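Local coordinates for protein phosphoglycerol transferase GacH (Streptococcus pyogenes MGAS5005, PDB 6DGM) that probably transfers glycerol phosphate onto streptococcal rhamnose polysaccharide, this chain being its sulfatase-like catalytic domain, which binds manganese, calcium and sn-glycerol-1-phosphate, at residues Asn34-Gln39 and Thr322-Ser327; Thr40-Leu45 and Lys261-Val266; Phe129-Asn134 and Pro195-Phe200; Ser327-Leu332 and Lys376-Ile381. All coordinates share one frame; numbering follows the deposited sequence.

Contact 1 of 4, residues Asn34-Gln39 and Thr322-Ser327. With CA (calcium ion), chain E.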
loop_
_atom_site.group_PDB
_atom_site.type_symbol
_atom_site.label_atom_id
_atom_site.label_comp_id
_atom_site.label_asym_id
_atom_site.label_seq_id
_atom_site.Cartn_x
_atom_site.Cartn_y
_atom_site.Cartn_z
ATOM N N ASN A 34 11.117 -3.618 19.238
ATOM C CA ASN A 34 11.812 -2.743 18.305
ATOM C C ASN A 34 11.123 -1.389 18.193
ATOM O O ASN A 34 9.996 -1.193 18.656
ATOM C CB ASN A 34 11.910 -3.412 16.928
ATOM C CG ASN A 34 12.717 -4.699 16.968
ATOM O OD1 ASN A 34 13.645 -4.828 17.759
ATOM N ND2 ASN A 34 12.359 -5.655 16.118
ATOM N N ASN A 35 11.841 -0.453 17.572
ATOM C CA ASN A 35 11.360 0.894 17.301
ATOM C C ASN A 35 11.232 1.076 15.799
ATOM O O ASN A 35 12.174 0.790 15.055
ATOM C CB ASN A 35 12.363 1.932 17.797
ATOM C CG ASN A 35 12.697 1.764 19.255
ATOM O OD1 ASN A 35 11.812 1.669 20.097
ATOM N ND2 ASN A 35 13.992 1.715 19.561
ATOM N N ILE A 36 10.081 1.585 15.354
ATOM C CA ILE A 36 9.845 1.750 13.922
ATOM C C ILE A 36 10.899 2.663 13.302
ATOM O O ILE A 36 11.372 2.417 12.186
ATOM C CB ILE A 36 8.417 2.257 13.687
ATOM C CG1 ILE A 36 8.036 2.132 12.209
ATOM C CG2 ILE A 36 8.281 3.690 14.162
ATOM C CD1 ILE A 36 8.044 0.698 11.719
ATOM N N ALA A 37 11.320 3.697 14.037
ATOM C CA ALA A 37 12.296 4.659 13.545
ATOM C C ALA A 37 13.703 4.083 13.426
ATOM O O ALA A 37 14.589 4.774 12.911
ATOM C CB ALA A 37 12.326 5.884 14.462
ATOM N N ASP A 38 13.929 2.848 13.874
ATOM C CA ASP A 38 15.190 2.154 13.645
ATOM C C ASP A 38 15.194 1.364 12.340
ATOM O O ASP A 38 16.216 0.777 11.987
ATOM C CB ASP A 38 15.498 1.183 14.790
ATOM C CG ASP A 38 15.786 1.877 16.096
ATOM O OD1 ASP A 38 16.234 3.045 16.093
ATOM O OD2 ASP A 38 15.588 1.223 17.134
ATOM N N GLN A 39 14.073 1.317 11.636
ATOM C CA GLN A 39 13.940 0.572 10.400
ATOM C C GLN A 39 13.830 1.564 9.248
ATOM O O GLN A 39 13.099 2.559 9.339
ATOM C CB GLN A 39 12.631 -0.242 10.362
ATOM C CG GLN A 39 12.045 -0.639 11.690
ATOM C CD GLN A 39 12.726 -1.841 12.286
ATOM O OE1 GLN A 39 13.147 -2.751 11.569
ATOM N NE2 GLN A 39 12.838 -1.858 13.610
ATOM N N THR A 322 7.650 -6.172 12.014
ATOM C CA THR A 322 8.926 -5.729 12.535
ATOM C C THR A 322 8.987 -5.712 14.060
ATOM O O THR A 322 10.015 -5.302 14.606
ATOM C CB THR A 322 9.260 -4.330 12.017
ATOM O OG1 THR A 322 8.292 -3.385 12.481
ATOM C CG2 THR A 322 9.305 -4.328 10.499
ATOM N N ASP A 323 7.920 -6.126 14.749
ATOM C CA ASP A 323 7.877 -6.158 16.221
ATOM C C ASP A 323 8.150 -4.782 16.829
ATOM O O ASP A 323 8.844 -4.650 17.842
ATOM C CB ASP A 323 8.828 -7.219 16.784
ATOM C CG ASP A 323 8.393 -7.731 18.140
ATOM O OD1 ASP A 323 7.179 -7.969 18.318
ATOM O OD2 ASP A 323 9.268 -7.914 19.009
ATOM N N SER A 324 7.585 -3.745 16.211
ATOM C CA SER A 324 7.798 -2.368 16.638
ATOM C C SER A 324 6.689 -1.886 17.568
ATOM O O SER A 324 5.518 -2.234 17.397
ATOM C CB SER A 324 7.866 -1.446 15.416
ATOM O OG SER A 324 9.016 -1.760 14.658
ATOM N N LYS A 325 7.074 -1.076 18.549
ATOM C CA LYS A 325 6.127 -0.503 19.486
ATOM C C LYS A 325 5.164 0.446 18.782
ATOM O O LYS A 325 5.524 1.149 17.832
ATOM C CB LYS A 325 6.891 0.230 20.583
ATOM C CG LYS A 325 7.723 -0.693 21.455
ATOM C CD LYS A 325 8.606 0.114 22.400
ATOM C CE LYS A 325 9.664 -0.762 23.080
ATOM N NZ LYS A 325 9.047 -1.779 23.957
ATOM N N VAL A 326 3.930 0.485 19.291
ATOM C CA VAL A 326 2.838 1.203 18.645
ATOM C C VAL A 326 2.454 2.443 19.436
ATOM O O VAL A 326 2.657 2.528 20.653
ATOM C CB VAL A 326 1.598 0.304 18.408
ATOM C CG1 VAL A 326 1.934 -0.831 17.466
ATOM C CG2 VAL A 326 1.044 -0.229 19.728
ATOM N N SER A 327 1.887 3.407 18.729
ATOM C CA SER A 327 1.104 4.461 19.351
ATOM C C SER A 327 -0.307 3.950 19.626
ATOM O O SER A 327 -0.725 2.914 19.090
ATOM C CB SER A 327 0.987 5.637 18.388
ATOM O OG SER A 327 0.378 5.187 17.176
HETATM CA CA CA E . 6.943 -9.724 19.960
HETATM O O HOH W 1 8.164 1.884 17.381
HETATM O O HOH W 2 8.992 -9.536 21.315
HETATM O O HOH W 3 4.359 -8.977 19.967
HETATM O O HOH W 4 6.440 -11.895 21.536
#

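Contact 2 of 4, residues Thr40-Leu45 and Lys261-Val266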
loop_
_atom_site.group_PDB
_atom_site.type_symbol
_atom_site.label_atom_id
_atom_site.label_comp_id
_atom_site.label_asym_id
_atom_site.label_seq_id
_atom_site.Cartn_x
_atom_site.Cartn_y
_atom_site.Cartn_z
ATOM N N THR A 40 14.506 1.270 8.147
ATOM C CA THR A 40 14.196 1.919 6.878
ATOM C C THR A 40 13.064 1.146 6.218
ATOM O O THR A 40 13.068 -0.086 6.191
ATOM C CB THR A 40 15.435 1.985 5.996
ATOM O OG1 THR A 40 16.263 3.056 6.484
ATOM C CG2 THR A 40 15.097 2.211 4.519
ATOM N N VAL A 41 12.068 1.872 5.751
ATOM C CA VAL A 41 10.815 1.293 5.290
ATOM C C VAL A 41 10.534 1.808 3.889
ATOM O O VAL A 41 10.657 3.015 3.628
ATOM C CB VAL A 41 9.658 1.630 6.251
ATOM C CG1 VAL A 41 8.354 1.246 5.620
ATOM C CG2 VAL A 41 9.875 0.902 7.596
ATOM N N ILE A 42 10.186 0.888 2.992
ATOM C CA ILE A 42 9.876 1.187 1.598
ATOM C C ILE A 42 8.456 0.709 1.320
ATOM O O ILE A 42 8.178 -0.490 1.425
ATOM C CB ILE A 42 10.862 0.498 0.644
ATOM C CG1 ILE A 42 12.297 0.973 0.904
ATOM C CG2 ILE A 42 10.449 0.772 -0.800
ATOM C CD1 ILE A 42 13.367 0.040 0.338
ATOM N N TYR A 43 7.561 1.632 0.989
ATOM C CA TYR A 43 6.219 1.286 0.531
ATOM C C TYR A 43 6.270 1.284 -0.988
ATOM O O TYR A 43 6.536 2.321 -1.598
ATOM C CB TYR A 43 5.166 2.274 1.033
ATOM C CG TYR A 43 4.662 2.041 2.441
ATOM C CD1 TYR A 43 5.370 1.258 3.342
ATOM C CD2 TYR A 43 3.482 2.625 2.875
ATOM C CE1 TYR A 43 4.905 1.060 4.636
ATOM C CE2 TYR A 43 3.010 2.430 4.159
ATOM C CZ TYR A 43 3.716 1.653 5.033
ATOM O OH TYR A 43 3.242 1.450 6.318
ATOM N N LEU A 44 6.065 0.121 -1.588
ATOM C CA LEU A 44 6.304 -0.095 -3.018
ATOM C C LEU A 44 4.965 -0.467 -3.639
ATOM O O LEU A 44 4.534 -1.622 -3.568
ATOM C CB LEU A 44 7.324 -1.203 -3.195
ATOM C CG LEU A 44 8.095 -1.294 -4.517
ATOM C CD1 LEU A 44 7.138 -1.351 -5.690
ATOM C CD2 LEU A 44 9.047 -0.143 -4.680
ATOM N N LEU A 45 4.285 0.527 -4.204
ATOM C CA LEU A 45 3.055 0.321 -4.961
ATOM C C LEU A 45 3.475 -0.116 -6.355
ATOM O O LEU A 45 4.058 0.668 -7.105
ATOM C CB LEU A 45 2.245 1.609 -4.975
ATOM C CG LEU A 45 0.836 1.555 -5.589
ATOM C CD1 LEU A 45 0.042 2.827 -5.290
ATOM C CD2 LEU A 45 0.882 1.291 -7.112
ATOM N N LYS A 261 21.690 -2.312 7.203
ATOM C CA LYS A 261 20.645 -1.480 7.798
ATOM C C LYS A 261 19.383 -2.326 7.798
ATOM O O LYS A 261 19.106 -2.981 6.782
ATOM C CB LYS A 261 20.403 -0.231 6.934
ATOM C CG LYS A 261 19.240 0.650 7.398
ATOM C CD LYS A 261 19.572 1.436 8.674
ATOM C CE LYS A 261 18.328 2.129 9.223
ATOM N NZ LYS A 261 18.628 2.886 10.478
ATOM N N PRO A 262 18.597 -2.352 8.879
ATOM C CA PRO A 262 17.304 -3.053 8.806
ATOM C C PRO A 262 16.374 -2.334 7.835
ATOM O O PRO A 262 16.106 -1.136 7.987
ATOM C CB PRO A 262 16.773 -3.022 10.247
ATOM C CG PRO A 262 17.701 -2.166 11.024
ATOM C CD PRO A 262 18.934 -1.917 10.244
ATOM N N ILE A 263 15.891 -3.064 6.828
ATOM C CA ILE A 263 15.045 -2.515 5.771
ATOM C C ILE A 263 13.833 -3.423 5.622
ATOM O O ILE A 263 13.983 -4.643 5.520
ATOM C CB ILE A 263 15.816 -2.433 4.434
ATOM C CG1 ILE A 263 16.978 -1.435 4.537
ATOM C CG2 ILE A 263 14.883 -2.047 3.307
ATOM C CD1 ILE A 263 17.953 -1.480 3.364
ATOM N N THR A 264 12.635 -2.833 5.585
ATOM C CA THR A 264 11.415 -3.603 5.333
ATOM C C THR A 264 10.676 -2.988 4.155
ATOM O O THR A 264 10.574 -1.766 4.052
ATOM C CB THR A 264 10.524 -3.687 6.581
ATOM O OG1 THR A 264 11.224 -4.386 7.620
ATOM C CG2 THR A 264 9.241 -4.457 6.298
ATOM N N VAL A 265 10.213 -3.848 3.256
ATOM C CA VAL A 265 9.471 -3.463 2.060
ATOM C C VAL A 265 8.032 -3.941 2.217
ATOM O O VAL A 265 7.787 -5.121 2.504
ATOM C CB VAL A 265 10.082 -4.093 0.797
ATOM C CG1 VAL A 265 9.269 -3.720 -0.432
ATOM C CG2 VAL A 265 11.556 -3.689 0.619
ATOM N N VAL A 266 7.087 -3.027 2.018
ATOM C CA VAL A 266 5.675 -3.352 1.866
ATOM C C VAL A 266 5.385 -3.247 0.372
ATOM O O VAL A 266 5.404 -2.153 -0.189
ATOM C CB VAL A 266 4.781 -2.399 2.665
ATOM C CG1 VAL A 266 3.318 -2.767 2.474
ATOM C CG2 VAL A 266 5.154 -2.405 4.152
#

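Contact 3 of 4, residues Phe129-Asn134 and Pro195-Phe200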
loop_
_atom_site.group_PDB
_atom_site.type_symbol
_atom_site.label_atom_id
_atom_site.label_comp_id
_atom_site.label_asym_id
_atom_site.label_seq_id
_atom_site.Cartn_x
_atom_site.Cartn_y
_atom_site.Cartn_z
ATOM N N PHE A 129 7.371 9.566 11.565
ATOM C CA PHE A 129 8.368 9.081 12.510
ATOM C C PHE A 129 9.789 9.209 11.986
ATOM O O PHE A 129 10.733 8.960 12.743
ATOM C CB PHE A 129 8.048 7.629 12.861
ATOM C CG PHE A 129 6.669 7.457 13.445
ATOM C CD1 PHE A 129 6.401 7.843 14.739
ATOM C CD2 PHE A 129 5.646 6.948 12.678
ATOM C CE1 PHE A 129 5.126 7.701 15.269
ATOM C CE2 PHE A 129 4.385 6.808 13.187
ATOM C CZ PHE A 129 4.117 7.180 14.484
ATOM N N TYR A 130 9.944 9.614 10.728
ATOM C CA TYR A 130 11.230 9.796 10.079
ATOM C C TYR A 130 11.524 11.284 9.957
ATOM O O TYR A 130 10.610 12.106 9.851
ATOM C CB TYR A 130 11.182 9.138 8.681
ATOM C CG TYR A 130 10.974 7.651 8.826
ATOM C CD1 TYR A 130 9.711 7.122 8.973
ATOM C CD2 TYR A 130 12.054 6.785 8.858
ATOM C CE1 TYR A 130 9.512 5.769 9.154
ATOM C CE2 TYR A 130 11.867 5.416 9.035
ATOM C CZ TYR A 130 10.591 4.917 9.179
ATOM O OH TYR A 130 10.385 3.561 9.361
ATOM N N GLN A 131 12.805 11.629 10.002
ATOM C CA GLN A 131 13.206 13.002 9.734
ATOM C C GLN A 131 12.750 13.409 8.338
ATOM O O GLN A 131 12.745 12.601 7.405
ATOM C CB GLN A 131 14.721 13.120 9.834
ATOM C CG GLN A 131 15.243 12.807 11.237
ATOM C CD GLN A 131 16.741 12.831 11.320
ATOM O OE1 GLN A 131 17.374 13.875 11.115
ATOM N NE2 GLN A 131 17.335 11.676 11.628
ATOM N N GLY A 132 12.366 14.676 8.195
ATOM C CA GLY A 132 11.966 15.176 6.899
ATOM C C GLY A 132 13.007 14.938 5.821
ATOM O O GLY A 132 12.671 14.556 4.693
ATOM N N LYS A 133 14.290 15.158 6.154
ATOM C CA LYS A 133 15.378 14.914 5.210
ATOM C C LYS A 133 15.448 13.465 4.729
ATOM O O LYS A 133 16.105 13.188 3.707
ATOM C CB LYS A 133 16.733 15.305 5.835
ATOM C CG LYS A 133 17.242 14.365 6.899
ATOM C CD LYS A 133 18.631 14.774 7.384
ATOM C CE LYS A 133 19.110 13.824 8.446
ATOM N NZ LYS A 133 20.417 14.272 9.002
ATOM N N ASN A 134 14.803 12.532 5.431
ATOM C CA ASN A 134 14.877 11.110 5.114
ATOM C C ASN A 134 13.569 10.555 4.574
ATOM O O ASN A 134 13.373 9.334 4.558
ATOM C CB ASN A 134 15.324 10.330 6.354
ATOM C CG ASN A 134 16.767 10.602 6.705
ATOM O OD1 ASN A 134 17.608 10.814 5.825
ATOM N ND2 ASN A 134 17.061 10.617 7.996
ATOM N N PRO A 195 22.692 3.805 4.573
ATOM C CA PRO A 195 22.668 2.976 5.788
ATOM C C PRO A 195 22.896 3.735 7.081
ATOM O O PRO A 195 22.649 3.172 8.156
ATOM C CB PRO A 195 23.793 1.950 5.557
ATOM C CG PRO A 195 24.149 2.036 4.111
ATOM C CD PRO A 195 23.750 3.392 3.621
ATOM N N SER A 196 23.399 4.973 7.024
ATOM C CA SER A 196 23.607 5.783 8.218
ATOM C C SER A 196 22.339 6.492 8.673
ATOM O O SER A 196 22.371 7.194 9.695
ATOM C CB SER A 196 24.667 6.841 7.946
ATOM O OG SER A 196 25.908 6.226 7.663
ATOM N N GLU A 197 21.242 6.332 7.941
ATOM C CA GLU A 197 19.989 6.987 8.268
ATOM C C GLU A 197 18.858 5.964 8.246
ATOM O O GLU A 197 18.945 4.923 7.596
ATOM C CB GLU A 197 19.644 8.077 7.246
ATOM C CG GLU A 197 20.691 9.157 7.083
ATOM C CD GLU A 197 20.776 10.108 8.256
ATOM O OE1 GLU A 197 19.768 10.312 8.977
ATOM O OE2 GLU A 197 21.876 10.672 8.471
ATOM N N SER A 198 17.792 6.281 8.969
ATOM C CA SER A 198 16.513 5.590 8.829
ATOM C C SER A 198 15.653 6.393 7.867
ATOM O O SER A 198 15.362 7.575 8.115
ATOM C CB SER A 198 15.815 5.457 10.184
ATOM O OG SER A 198 16.523 4.549 11.008
ATOM N N GLN A 199 15.249 5.753 6.766
ATOM C CA GLN A 199 14.556 6.423 5.684
ATOM C C GLN A 199 13.185 5.805 5.445
ATOM O O GLN A 199 12.958 4.617 5.690
ATOM C CB GLN A 199 15.376 6.334 4.388
ATOM C CG GLN A 199 16.732 7.003 4.476
ATOM C CD GLN A 199 17.607 6.612 3.302
ATOM O OE1 GLN A 199 17.952 5.442 3.145
ATOM N NE2 GLN A 199 17.935 7.577 2.460
ATOM N N PHE A 200 12.268 6.637 4.963
ATOM C CA PHE A 200 10.960 6.181 4.509
ATOM C C PHE A 200 10.808 6.531 3.039
ATOM O O PHE A 200 10.910 7.705 2.655
ATOM C CB PHE A 200 9.807 6.792 5.304
ATOM C CG PHE A 200 8.468 6.366 4.770
ATOM C CD1 PHE A 200 7.980 5.111 5.072
ATOM C CD2 PHE A 200 7.754 7.177 3.914
ATOM C CE1 PHE A 200 6.782 4.686 4.561
ATOM C CE2 PHE A 200 6.554 6.746 3.385
ATOM C CZ PHE A 200 6.075 5.496 3.720
HETATM O O HOH W 5 14.856 9.575 9.893
HETATM O O HOH W 6 20.430 11.766 11.022
HETATM O O HOH W 7 17.846 10.480 3.056
#

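Contact 4 of 4, residues Ser327-Leu332 and Lys376-Ile381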
loop_
_atom_site.group_PDB
_atom_site.type_symbol
_atom_site.label_atom_id
_atom_site.label_comp_id
_atom_site.label_asym_id
_atom_site.label_seq_id
_atom_site.Cartn_x
_atom_site.Cartn_y
_atom_site.Cartn_z
ATOM N N SER A 327 1.887 3.407 18.729
ATOM C CA SER A 327 1.104 4.461 19.351
ATOM C C SER A 327 -0.307 3.950 19.626
ATOM O O SER A 327 -0.725 2.914 19.090
ATOM C CB SER A 327 0.987 5.637 18.388
ATOM O OG SER A 327 0.378 5.187 17.176
ATOM N N PRO A 328 -1.072 4.660 20.447
ATOM C CA PRO A 328 -2.492 4.308 20.600
ATOM C C PRO A 328 -3.221 4.214 19.272
ATOM O O PRO A 328 -4.003 3.277 19.059
ATOM C CB PRO A 328 -3.021 5.440 21.487
ATOM C CG PRO A 328 -1.800 5.848 22.340
ATOM C CD PRO A 328 -0.661 5.758 21.350
ATOM N N TYR A 329 -2.971 5.159 18.360
ATOM C CA TYR A 329 -3.534 5.085 17.012
ATOM C C TYR A 329 -3.219 3.746 16.345
ATOM O O TYR A 329 -4.114 3.077 15.833
ATOM C CB TYR A 329 -2.988 6.252 16.177
ATOM C CG TYR A 329 -3.522 6.378 14.751
ATOM C CD1 TYR A 329 -4.888 6.381 14.493
ATOM C CD2 TYR A 329 -2.656 6.544 13.672
ATOM C CE1 TYR A 329 -5.371 6.511 13.192
ATOM C CE2 TYR A 329 -3.129 6.689 12.368
ATOM C CZ TYR A 329 -4.481 6.672 12.140
ATOM O OH TYR A 329 -4.958 6.827 10.859
ATOM N N TYR A 330 -1.947 3.326 16.356
ATOM C CA TYR A 330 -1.596 2.053 15.718
ATOM C C TYR A 330 -2.037 0.836 16.525
ATOM O O TYR A 330 -2.189 -0.244 15.940
ATOM C CB TYR A 330 -0.107 2.009 15.309
ATOM C CG TYR A 330 0.159 2.951 14.144
ATOM C CD1 TYR A 330 -0.528 2.815 12.948
ATOM C CD2 TYR A 330 1.060 3.983 14.258
ATOM C CE1 TYR A 330 -0.318 3.699 11.896
ATOM C CE2 TYR A 330 1.290 4.850 13.226
ATOM C CZ TYR A 330 0.600 4.714 12.051
ATOM O OH TYR A 330 0.850 5.606 11.038
ATOM N N ALA A 331 -2.297 0.990 17.833
ATOM C CA ALA A 331 -2.962 -0.066 18.590
ATOM C C ALA A 331 -4.389 -0.277 18.080
ATOM O O ALA A 331 -4.815 -1.412 17.838
ATOM C CB ALA A 331 -2.966 0.269 20.089
ATOM N N LEU A 332 -5.147 0.808 17.917
ATOM C CA LEU A 332 -6.463 0.710 17.291
ATOM C C LEU A 332 -6.366 0.063 15.916
ATOM O O LEU A 332 -7.146 -0.833 15.579
ATOM C CB LEU A 332 -7.089 2.096 17.174
ATOM C CG LEU A 332 -8.307 2.260 16.259
ATOM C CD1 LEU A 332 -9.457 1.386 16.698
ATOM C CD2 LEU A 332 -8.713 3.718 16.237
ATOM N N LYS A 376 -2.740 14.309 23.736
ATOM C CA LYS A 376 -1.445 14.595 23.135
ATOM C C LYS A 376 -0.614 13.357 22.845
ATOM O O LYS A 376 0.323 13.439 22.047
ATOM C CB LYS A 376 -0.606 15.476 24.065
ATOM C CG LYS A 376 -1.248 16.787 24.460
ATOM C CD LYS A 376 -1.480 17.684 23.261
ATOM C CE LYS A 376 -1.116 19.140 23.574
ATOM N NZ LYS A 376 -1.223 19.506 24.994
ATOM N N THR A 377 -0.894 12.228 23.483
ATOM C CA THR A 377 -0.111 11.018 23.244
ATOM C C THR A 377 -0.791 10.039 22.294
ATOM O O THR A 377 -0.244 8.959 22.045
ATOM C CB THR A 377 0.224 10.332 24.579
ATOM O OG1 THR A 377 -0.980 9.884 25.212
ATOM C CG2 THR A 377 0.954 11.303 25.517
ATOM N N PHE A 378 -1.942 10.394 21.723
ATOM C CA PHE A 378 -2.681 9.414 20.937
ATOM C C PHE A 378 -1.885 8.948 19.723
ATOM O O PHE A 378 -1.963 7.776 19.327
ATOM C CB PHE A 378 -4.016 9.976 20.471
ATOM C CG PHE A 378 -4.881 8.955 19.780
ATOM C CD1 PHE A 378 -5.538 7.979 20.512
ATOM C CD2 PHE A 378 -5.036 8.970 18.402
ATOM C CE1 PHE A 378 -6.343 7.041 19.884
ATOM C CE2 PHE A 378 -5.835 8.044 17.776
ATOM C CZ PHE A 378 -6.486 7.073 18.518
ATOM N N PHE A 379 -1.160 9.856 19.083
ATOM C CA PHE A 379 -0.386 9.508 17.898
ATOM C C PHE A 379 1.087 9.301 18.204
ATOM O O PHE A 379 1.879 9.065 17.276
ATOM C CB PHE A 379 -0.557 10.572 16.814
ATOM C CG PHE A 379 -1.962 10.663 16.275
ATOM C CD1 PHE A 379 -2.421 9.743 15.339
ATOM C CD2 PHE A 379 -2.824 11.665 16.696
ATOM C CE1 PHE A 379 -3.700 9.826 14.829
ATOM C CE2 PHE A 379 -4.125 11.752 16.192
ATOM C CZ PHE A 379 -4.564 10.836 15.273
ATOM N N LYS A 380 1.479 9.394 19.466
ATOM C CA LYS A 380 2.874 9.219 19.849
ATOM C C LYS A 380 3.128 7.772 20.256
ATOM O O LYS A 380 2.229 7.066 20.717
ATOM C CB LYS A 380 3.237 10.172 20.991
ATOM C CG LYS A 380 3.164 11.639 20.585
ATOM C CD LYS A 380 3.512 12.585 21.714
ATOM C CE LYS A 380 3.470 14.036 21.241
ATOM N NZ LYS A 380 3.746 14.987 22.361
ATOM N N ILE A 381 4.363 7.329 20.063
ATOM C CA ILE A 381 4.697 5.938 20.351
ATOM C C ILE A 381 4.725 5.720 21.855
ATOM O O ILE A 381 5.620 6.205 22.528
ATOM C CB ILE A 381 6.014 5.513 19.703
ATOM C CG1 ILE A 381 5.964 5.732 18.191
ATOM C CG2 ILE A 381 6.323 4.054 20.034
ATOM C CD1 ILE A 381 5.258 4.664 17.425
HETATM O O HOH W 8 0.644 7.335 15.494
#

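Contact 1 of 4, residues Asn34-Gln39 and Thr322-Ser327
Asn34 lays both its backbone and its side chain against the turn that follows helix 314-321. Its CB sits 3.4 Å from Asp323 O, and CG, anti to the carbonyl carbon (chi1 -62°), heads toward the end of that helix. The amide ND2 then gives a hydrogen bond to Thr322 O at 2.8 Å; the bond is nearly straight (170°), and the acceptor lies in the amide plane. A short side chain carrying an N-H donor suits this place, because it can reach a carbonyl one residue further back than the one its own backbone uses. The backbone adds two bonds, Asn34 N to Asp323 O and Lys325 N to Asn34 O, which make a single beta bridge between Asn34 and Ser324.

The chain can turn here because Asp323 ends the helix in a Schellman motif, with positive phi. Its side chain leaves the bridge to bind the calcium ion through OD1 at 2.4 Å, while OD2 accepts from water 2, itself a calcium ligand, and from the backbone N of Lys33. Asp31 O is a further ligand, so the metal ties the start of this loop to the helix end.

On the buried side, Ser324 OG donates to Thr322 OG1 at 2.8 Å, and Ile36 CD1 packs 4.0 Å from the same serine oxygen. Water 1 joins the segments again, accepting from Ile36 N and donating to Lys325 O. Gln39 folds back to give NE2 to Asn35 O at 3.1 Å, on the opposite face of that carbonyl from Asp38 N.

Contact 2 of 4, residues Thr40-Leu45 and Lys261-Val266
Two neighbouring parallel strands in the middle of the mixed sheet of this alkaline-phosphatase-like domain meet here, Thr40-Leu45 beside Ile263-Val266. Five backbone hydrogen bonds join them in the regular parallel ladder, from Thr40 N to Pro262 O at one end to Leu44 N to Val266 O (2.8 Å) at the other.

On one face Thr40, Ile42, Ile263 and Val265 come together. Ile42 CG1 is anti to the carbonyl carbon (chi1 -61°), and CD1 beyond it reaches Ile263 CG2 at 3.9 Å and Val265 CG2 at 4.2 Å, one methyl serving two neighbours on the adjoining strand. Thr40 lies side by side with Ile263, its CB 4.0 Å from Ile263 CG1. The aliphatic part of Lys261 crosses Thr40 at about a right angle, bringing CE to 3.6 Å from Thr40 OG1; that hydroxyl is bonded to Gln199 N, and Lys261 NZ to Ser198 OG.

The other face carries Val41, Tyr43, Thr264 and Val266. Tyr43 and Val266 point the same way, and Val266 CG2 comes within 3.5 Å of Tyr43 CE1. Beta-branched valines, isoleucines and threonines suit these strands, since branching at CB favours an extended backbone.

Strand 200-204 bonds to the far edge of strand 40-46 through Val41 and Tyr43. Helix 314-321 covers the Tyr43 face, where Leu318 touches Val41, Tyr43 and Thr264, and Tyr43 OH is hydrogen-bonded to Thr315 OG1.

Contact 3 of 4, residues Phe129-Asn134 and Pro195-Phe200
Glu197 OE1 is gripped from two directions: Asn134 ND2 donates to it at 2.9 Å on the anti side, 32° out of the carboxylate plane, and water 6 donates at 2.6 Å. The two loops joined here lead into adjacent parallel strands of the central sheet, 135-139 and 200-204, and are fastened just where those begin. Glutamate reaches across because its chain bends at chi2 (-72°), swinging CD toward the loop of Asn134. Lys133, with its chain extended beyond CG, brings NZ within a long salt-bridge distance of Glu197 OE2, 3.9 Å, and shares water 6 with Gln131 NE2. Amide and ammonium group approach the carboxylate from neighbouring directions; the positive charge may modestly favour its ionised form.

Asparagine suits its place by serving with both ends of its amide. ND2 also gives a hydrogen to water 5, which donates to Ser198 O, while OD1 accepts from water 7, bound as well to Gln199 NE2. The backbone bond Phe200 N to Asn134 O starts the pairing of the strands.

The side chains of Tyr130 and Phe200 run at about a right angle, though their ring planes are only 38° apart. Tyr130 OH is anchored on Gln39 O, and Ser198 O lies at the ring edge, in plane, 3.5 Å from CD2. Over one tyrosine face comes Phe200 CB in a CH-pi contact, 3.9 Å from the ring centroid and displaced toward CD1.

Contact 4 of 4, residues Ser327-Leu332 and Lys376-Ile381
Phe379 turns the edge of its ring toward the face of Tyr329, a T-shaped pair with the planes 61° apart and the centroids separated by 4.9 Å. The atom that leads is Phe379 CE1, which stands over the rim of the tyrosine ring, 3.5 Å from CG. Tyr329 is brought there by a first torsion of -177°, which puts CG anti to the backbone N. Its hydroxyl continues to the backbone oxygen of Thr98, so the ring is held at its far end while its face receives the phenylalanine.

Phe378 comes at the same helix turn from another direction. One face of its ring lies under the backbone N of Tyr329, which is over the ring centre, while CE2 packs on Tyr329 CB at 3.7 Å and CD1 on Pro328 CB. Flat rings suit these places because they can lie against both backbone and side chains.

This is the N-terminal turn of helix 328-339, with Ser327 as N-cap. Ser327 OG accepts from Tyr330 N at 3.1 Å, and proline fits the first helical position, which needs no N-H for a helix bond. Opposite stands a type I beta turn, Thr377 to Lys380. Its carbonyl Phe378 O takes the N-H of Tyr329 at 3.0 Å, nearly along the C=O axis, so the turn supplies an acceptor to a helix N-H with none in the helix itself.

Water 8 bridges Ser327 OG and Phe379 O. Lys380 O, from the end of the turn, approaches Ser327 CB and Pro328 CD, and Ile381 CD1 lies 3.8 Å from Ser327 N, a buried N-H without a partner.

How the contacts relate
From the N terminus, the loop after helix 11-29 opens contact 1 and runs straight into strand 40-46, which opens contact 2. Contact 3 opens and closes within the span of contact 2, and contact 2 within that of contact 1, so the three form successive enclosures. Contact 4 follows in series, sharing Ser327 with contact 1. Contacts 2 and 3 secure neighbouring strands of the central sheet; contact 1 binds its entry loop to the end of helix 314-321, and contact 4 brings the C-terminal tail onto helix 328-339. Ser198 joins contacts 1, 2 and 3 through Ala37 and Lys261, while Phe129 packs on Ile381 and Tyr330, linking contacts 3 and 4.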